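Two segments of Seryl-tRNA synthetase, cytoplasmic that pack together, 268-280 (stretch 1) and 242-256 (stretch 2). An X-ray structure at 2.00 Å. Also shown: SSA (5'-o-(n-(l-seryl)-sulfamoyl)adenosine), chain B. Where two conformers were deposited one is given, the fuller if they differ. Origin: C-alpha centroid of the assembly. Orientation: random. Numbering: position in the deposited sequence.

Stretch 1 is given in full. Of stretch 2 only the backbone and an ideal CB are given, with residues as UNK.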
# COMPACT_ATOMS: atom_id res chain seq x y z
N PRO A 268 -7.26 -27.36 12.26
CA PRO A 268 -7.14 -26.29 11.27
C PRO A 268 -6.27 -25.14 11.75
O PRO A 268 -6.13 -24.92 12.95
CB PRO A 268 -8.59 -25.78 11.14
CG PRO A 268 -9.14 -25.99 12.51
CD PRO A 268 -8.56 -27.32 12.95
N VAL A 269 -5.66 -24.43 10.81
CA VAL A 269 -4.96 -23.19 11.11
C VAL A 269 -5.80 -22.04 10.55
O VAL A 269 -6.13 -22.04 9.37
CB VAL A 269 -3.56 -23.18 10.47
CG1 VAL A 269 -3.00 -21.79 10.45
CG2 VAL A 269 -2.62 -24.15 11.19
N ARG A 270 -6.15 -21.08 11.39
CA ARG A 270 -7.03 -20.00 10.98
C ARG A 270 -6.34 -18.64 11.13
O ARG A 270 -5.87 -18.31 12.21
CB ARG A 270 -8.30 -20.03 11.83
CG ARG A 270 -9.05 -21.39 11.78
CD ARG A 270 -10.41 -21.29 12.47
NE ARG A 270 -11.25 -22.47 12.26
CZ ARG A 270 -11.57 -23.34 13.22
NH1 ARG A 270 -11.12 -23.15 14.45
NH2 ARG A 270 -12.35 -24.38 12.94
N TYR A 271 -6.29 -17.88 10.04
CA TYR A 271 -5.67 -16.54 10.07
C TYR A 271 -6.71 -15.43 9.86
O TYR A 271 -7.57 -15.52 8.98
CB TYR A 271 -4.59 -16.41 9.01
CG TYR A 271 -3.41 -17.31 9.27
CD1 TYR A 271 -2.59 -17.11 10.38
CD2 TYR A 271 -3.12 -18.38 8.43
CE1 TYR A 271 -1.50 -17.95 10.65
CE2 TYR A 271 -2.04 -19.21 8.69
CZ TYR A 271 -1.24 -18.99 9.79
OH TYR A 271 -0.17 -19.83 10.03
N ALA A 272 -6.63 -14.41 10.71
CA ALA A 272 -7.35 -13.17 10.51
C ALA A 272 -6.39 -12.24 9.77
O ALA A 272 -5.58 -11.53 10.38
CB ALA A 272 -7.74 -12.59 11.86
N GLY A 273 -6.48 -12.26 8.44
CA GLY A 273 -5.57 -11.51 7.61
C GLY A 273 -5.95 -10.05 7.56
O GLY A 273 -7.13 -9.73 7.53
N TYR A 274 -4.97 -9.16 7.56
CA TYR A 274 -5.24 -7.74 7.39
C TYR A 274 -4.24 -7.15 6.42
O TYR A 274 -3.02 -7.37 6.55
CB TYR A 274 -5.19 -6.98 8.72
CG TYR A 274 -5.06 -5.49 8.50
CD1 TYR A 274 -6.06 -4.79 7.82
CD2 TYR A 274 -3.94 -4.79 8.92
CE1 TYR A 274 -5.95 -3.44 7.58
CE2 TYR A 274 -3.84 -3.40 8.69
CZ TYR A 274 -4.85 -2.74 8.01
OH TYR A 274 -4.77 -1.39 7.76
N SER A 275 -4.74 -6.39 5.45
CA SER A 275 -3.85 -5.68 4.54
C SER A 275 -4.66 -4.63 3.82
O SER A 275 -5.89 -4.70 3.80
CB SER A 275 -3.26 -6.65 3.51
OG SER A 275 -4.26 -7.03 2.55
N SER A 276 -3.98 -3.67 3.22
CA SER A 276 -4.58 -2.92 2.13
C SER A 276 -4.61 -3.81 0.89
O SER A 276 -3.86 -4.80 0.81
CB SER A 276 -3.82 -1.62 1.87
OG SER A 276 -4.09 -0.70 2.92
N CYS A 277 -5.48 -3.46 -0.05
CA CYS A 277 -5.74 -4.24 -1.26
C CYS A 277 -5.81 -3.27 -2.43
O CYS A 277 -6.39 -2.20 -2.30
CB CYS A 277 -7.07 -5.00 -1.14
SG CYS A 277 -7.16 -6.03 0.35
N PHE A 278 -5.24 -3.66 -3.56
CA PHE A 278 -5.13 -2.75 -4.71
C PHE A 278 -5.66 -3.43 -5.95
O PHE A 278 -5.24 -4.54 -6.28
CB PHE A 278 -3.67 -2.32 -4.89
CG PHE A 278 -3.07 -1.71 -3.64
CD1 PHE A 278 -3.17 -0.35 -3.40
CD2 PHE A 278 -2.48 -2.52 -2.68
CE1 PHE A 278 -2.66 0.20 -2.22
CE2 PHE A 278 -1.97 -1.98 -1.52
CZ PHE A 278 -2.05 -0.62 -1.29
N ARG A 279 -6.60 -2.77 -6.64
CA ARG A 279 -7.20 -3.36 -7.82
C ARG A 279 -7.38 -2.33 -8.92
O ARG A 279 -7.90 -1.25 -8.69
CB ARG A 279 -8.55 -3.98 -7.44
CG ARG A 279 -8.44 -5.00 -6.33
CD ARG A 279 -9.74 -5.75 -6.12
NE ARG A 279 -9.60 -6.69 -5.02
CZ ARG A 279 -10.43 -7.69 -4.77
NH1 ARG A 279 -11.49 -7.90 -5.57
NH2 ARG A 279 -10.21 -8.49 -3.73
N ARG A 280 -6.91 -2.67 -10.12
CA ARG A 280 -7.05 -1.78 -11.27
C ARG A 280 -8.50 -1.59 -11.69
O ARG A 280 -8.84 -0.55 -12.26
CB ARG A 280 -6.21 -2.30 -12.44
CG ARG A 280 -4.69 -2.28 -12.16
CD ARG A 280 -3.88 -2.59 -13.41
NE ARG A 280 -4.33 -1.78 -14.54
CZ ARG A 280 -4.71 -2.27 -15.71
NH1 ARG A 280 -4.67 -3.59 -15.92
NH2 ARG A 280 -5.13 -1.46 -16.67
N UNK A 242 4.35 -7.38 -7.74
CA UNK A 242 2.95 -7.01 -7.86
C UNK A 242 2.41 -6.51 -6.53
O UNK A 242 2.80 -7.00 -5.48
CB UNK A 242 2.12 -8.20 -8.36
N UNK A 243 1.50 -5.54 -6.58
CA UNK A 243 0.68 -5.22 -5.42
C UNK A 243 -0.44 -6.25 -5.29
O UNK A 243 -1.01 -6.69 -6.30
CB UNK A 243 0.11 -3.81 -5.53
N UNK A 244 -0.76 -6.63 -4.06
CA UNK A 244 -1.78 -7.66 -3.84
C UNK A 244 -3.19 -7.10 -4.00
O UNK A 244 -3.42 -5.93 -3.71
CB UNK A 244 -1.62 -8.27 -2.45
N UNK A 245 -4.11 -7.94 -4.48
CA UNK A 245 -5.53 -7.60 -4.59
C UNK A 245 -6.28 -7.95 -3.31
O UNK A 245 -7.38 -7.47 -3.07
CB UNK A 245 -6.16 -8.32 -5.78
N UNK A 246 -5.66 -8.80 -2.49
CA UNK A 246 -6.31 -9.30 -1.27
C UNK A 246 -5.25 -10.03 -0.46
O UNK A 246 -4.35 -10.64 -1.03
CB UNK A 246 -7.49 -10.22 -1.59
N UNK A 247 -5.35 -9.96 0.87
CA UNK A 247 -4.39 -10.67 1.71
C UNK A 247 -4.43 -12.19 1.50
O UNK A 247 -3.52 -12.91 1.90
CB UNK A 247 -4.66 -10.35 3.18
N UNK A 248 -5.51 -12.66 0.86
CA UNK A 248 -5.62 -14.06 0.47
C UNK A 248 -4.36 -14.51 -0.27
O UNK A 248 -3.85 -15.60 -0.05
CB UNK A 248 -6.86 -14.28 -0.40
N UNK A 249 -3.87 -13.64 -1.15
CA UNK A 249 -2.74 -13.99 -2.00
C UNK A 249 -1.46 -14.30 -1.21
O UNK A 249 -0.94 -15.41 -1.28
CB UNK A 249 -2.47 -12.85 -2.98
N UNK A 250 -0.95 -13.32 -0.42
CA UNK A 250 0.28 -13.65 0.31
C UNK A 250 0.06 -14.66 1.44
O UNK A 250 0.93 -15.48 1.72
CB UNK A 250 0.89 -12.37 0.89
N UNK A 251 -1.10 -14.63 2.08
CA UNK A 251 -1.35 -15.55 3.18
C UNK A 251 -1.50 -16.98 2.67
O UNK A 251 -1.11 -17.94 3.34
CB UNK A 251 -2.60 -15.13 3.95
N UNK A 252 -2.04 -17.16 1.46
CA UNK A 252 -2.13 -18.50 0.90
C UNK A 252 -0.72 -19.07 0.68
O UNK A 252 -0.50 -20.27 0.79
CB UNK A 252 -2.92 -18.48 -0.41
N UNK A 253 0.25 -18.19 0.40
CA UNK A 253 1.62 -18.64 0.17
C UNK A 253 2.43 -18.73 1.46
O UNK A 253 3.58 -19.16 1.44
CB UNK A 253 2.32 -17.70 -0.81
N UNK A 254 1.84 -18.31 2.58
CA UNK A 254 2.52 -18.28 3.88
C UNK A 254 3.13 -19.65 4.23
O UNK A 254 4.28 -19.73 4.66
CB UNK A 254 1.54 -17.85 4.97
N UNK A 255 2.36 -20.72 4.04
CA UNK A 255 2.83 -22.07 4.36
C UNK A 255 3.28 -22.86 3.13
O UNK A 255 3.37 -24.08 3.19
CB UNK A 255 1.72 -22.84 5.08
N UNK A 256 3.54 -22.17 2.02
CA UNK A 256 4.05 -22.84 0.83
C UNK A 256 5.26 -23.72 1.17
O UNK A 256 6.15 -23.29 1.92
CB UNK A 256 4.43 -21.81 -0.24
N10 SSA B . -9.98 -13.11 -0.78
CA SSA B . -11.36 -13.10 -1.24
CB SSA B . -12.32 -13.06 -0.05
OG SSA B . -12.25 -11.78 0.61
C9 SSA B . -11.60 -11.91 -2.13
O9 SSA B . -10.75 -11.05 -2.30
N8 SSA B . -12.80 -11.85 -2.71
S1 SSA B . -13.35 -10.53 -3.44
O1S SSA B . -12.67 -10.24 -4.66
O2S SSA B . -14.74 -10.71 -3.68
O5' SSA B . -13.22 -9.33 -2.48
C5' SSA B . -13.73 -9.38 -1.16
C4' SSA B . -14.53 -8.11 -0.88
O4' SSA B . -13.76 -6.91 -1.01
C3' SSA B . -15.70 -7.90 -1.82
O3' SSA B . -16.79 -8.75 -1.44
C2' SSA B . -15.97 -6.41 -1.61
O2' SSA B . -16.71 -6.21 -0.39
C1' SSA B . -14.58 -5.82 -1.42
N9 SSA B . -14.07 -5.27 -2.69
C8 SSA B . -13.72 -5.96 -3.79
N7 SSA B . -13.32 -5.09 -4.74
C5 SSA B . -13.43 -3.85 -4.22
C6 SSA B . -13.16 -2.59 -4.71
N6 SSA B . -12.70 -2.46 -5.97
N1 SSA B . -13.37 -1.51 -3.92
C2 SSA B . -13.83 -1.66 -2.67
N3 SSA B . -14.09 -2.87 -2.16
C4 SSA B . -13.91 -3.97 -2.93

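Position 242 has extended angles (-115/146) and no atom of stretch 1 within 5.5 Å of its ideal CB, so the contact leaves it open; it is Tyr 242.

At 243 CA-to-CB points toward stretch 1, with the ideal CB 4.1 Å from Phe 278 CD2. An aliphatic or aromatic group would suit. Leu 243 lays CD1 over one face of that ring, 4.1 Å from Phe 278 CG.

At 244 the backbone O accepts from Phe 278 N at 2.9 Å (154°), a bond that says little about the side chain. CB points sideways, 5.3 Å from Ser 276 O; several longer apolar chains would do. Ile 244 brings CD1 to 3.5 Å from Ser 275 OG.

At 245 the ideal CB lies 3.9 Å from both Arg 279 NE and Phe 278 O, which favours a small residue. Ala 245 fits. Its O accepts from Arg 279 NE and NH2, 3.1 Å each.

Position 246 points away overall, its CB 3.9 Å from Arg 279 NH2. It precedes the turn that leads into a helix, and SSA N10 is nearby, so Ser, Thr, Asp or Asn would suit. Thr 246 OG1 accepts from the backbone N of 248 (3.0 Å), a capping bond, and from SSA N10 (3.0 Å).

At 247 CB points toward stretch 1, 3.4 Å from Ser 275 OG, with Gly 273 close: room for a small, preferably polar group. Ser 247 OG is 2.8 Å from water 2 O, which donates to Ser 275 OG at 2.8 Å.

Position 248 points away from stretch 1 but towards the ligand amine, favouring an acid. Glu 248 OE1 accepts from SSA N10 at 2.8 Å. Positions 249 and 250, Gln 249 and Pro 250, make no contact.

Position 251 points toward the space beside Gly 273, where no side chain intervenes; a branched or long aliphatic would fill it. Ile 251 CD1 reaches 3.4 Å from Gly 273 CA, and CG2 lies 4.0 Å from Tyr 271 CD2.

Positions 252 and 253 are out of reach; they are Ser 252 and Ala 253.

At 254 CB points toward stretch 1, 5.3 Å from Tyr 271 CE2, suiting a large apolar or aromatic group. Tyr 254 sets its ring obliquely to that of Tyr 271, planes at 71°.

Position 255 also points toward stretch 1, and Tyr 271 OH offers a polar partner. His 255 NE2 hydrogen-bonds Tyr 271 OH at 2.5 Å.

Position 256, Ala 256, closes a type I turn, out of reach.

Stretch 2 242-256: YLIATSEQPISAYHA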
# COMPACT_ATOMS: atom_id res chain seq x y z
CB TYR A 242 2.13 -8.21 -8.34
CG TYR A 242 2.39 -8.56 -9.78
CD1 TYR A 242 1.62 -8.02 -10.80
CD2 TYR A 242 3.43 -9.42 -10.13
CE1 TYR A 242 1.87 -8.33 -12.12
CE2 TYR A 242 3.68 -9.74 -11.45
CZ TYR A 242 2.90 -9.19 -12.44
OH TYR A 242 3.15 -9.51 -13.76
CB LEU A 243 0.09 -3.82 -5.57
CG LEU A 243 1.10 -2.68 -5.38
CD1 LEU A 243 0.42 -1.35 -5.67
CD2 LEU A 243 1.66 -2.71 -3.96
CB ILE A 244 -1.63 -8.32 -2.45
CG1 ILE A 244 -1.99 -7.34 -1.32
CG2 ILE A 244 -0.19 -8.91 -2.29
CD1 ILE A 244 -1.94 -7.95 0.10
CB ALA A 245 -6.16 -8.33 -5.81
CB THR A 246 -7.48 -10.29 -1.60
OG1 THR A 246 -7.76 -11.11 -0.46
CG2 THR A 246 -7.12 -11.20 -2.77
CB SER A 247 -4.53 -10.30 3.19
OG SER A 247 -5.81 -10.65 3.71
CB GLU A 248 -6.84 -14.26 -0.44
CG GLU A 248 -7.04 -15.70 -0.91
CD GLU A 248 -7.88 -15.81 -2.19
OE1 GLU A 248 -8.78 -14.96 -2.44
OE2 GLU A 248 -7.63 -16.77 -2.96
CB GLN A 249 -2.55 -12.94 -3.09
CG GLN A 249 -3.61 -13.09 -4.19
CD GLN A 249 -3.88 -11.81 -4.97
OE1 GLN A 249 -3.45 -10.72 -4.59
NE2 GLN A 249 -4.62 -11.94 -6.07
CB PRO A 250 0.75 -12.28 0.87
CG PRO A 250 -0.50 -11.41 0.91
CD PRO A 250 -1.36 -11.91 -0.27
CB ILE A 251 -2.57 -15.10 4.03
CG1 ILE A 251 -2.27 -13.74 4.68
CG2 ILE A 251 -2.93 -16.18 5.06
CD1 ILE A 251 -3.41 -13.12 5.52
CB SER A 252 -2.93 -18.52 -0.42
OG SER A 252 -2.19 -17.95 -1.49
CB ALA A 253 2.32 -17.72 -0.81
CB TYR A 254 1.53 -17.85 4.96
CG TYR A 254 2.10 -17.51 6.33
CD1 TYR A 254 2.82 -16.34 6.54
CD2 TYR A 254 1.89 -18.35 7.41
CE1 TYR A 254 3.32 -16.01 7.79
CE2 TYR A 254 2.38 -18.04 8.67
CZ TYR A 254 3.09 -16.86 8.85
OH TYR A 254 3.59 -16.56 10.10
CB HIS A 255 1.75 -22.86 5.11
CG HIS A 255 1.48 -22.35 6.48
ND1 HIS A 255 2.40 -22.44 7.51
CD2 HIS A 255 0.38 -21.75 7.01
CE1 HIS A 255 1.89 -21.90 8.60
NE2 HIS A 255 0.66 -21.48 8.33
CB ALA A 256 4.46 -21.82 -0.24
O HOH W 1 -2.78 -4.93 -7.39
O HOH W 2 -6.72 -8.09 3.24
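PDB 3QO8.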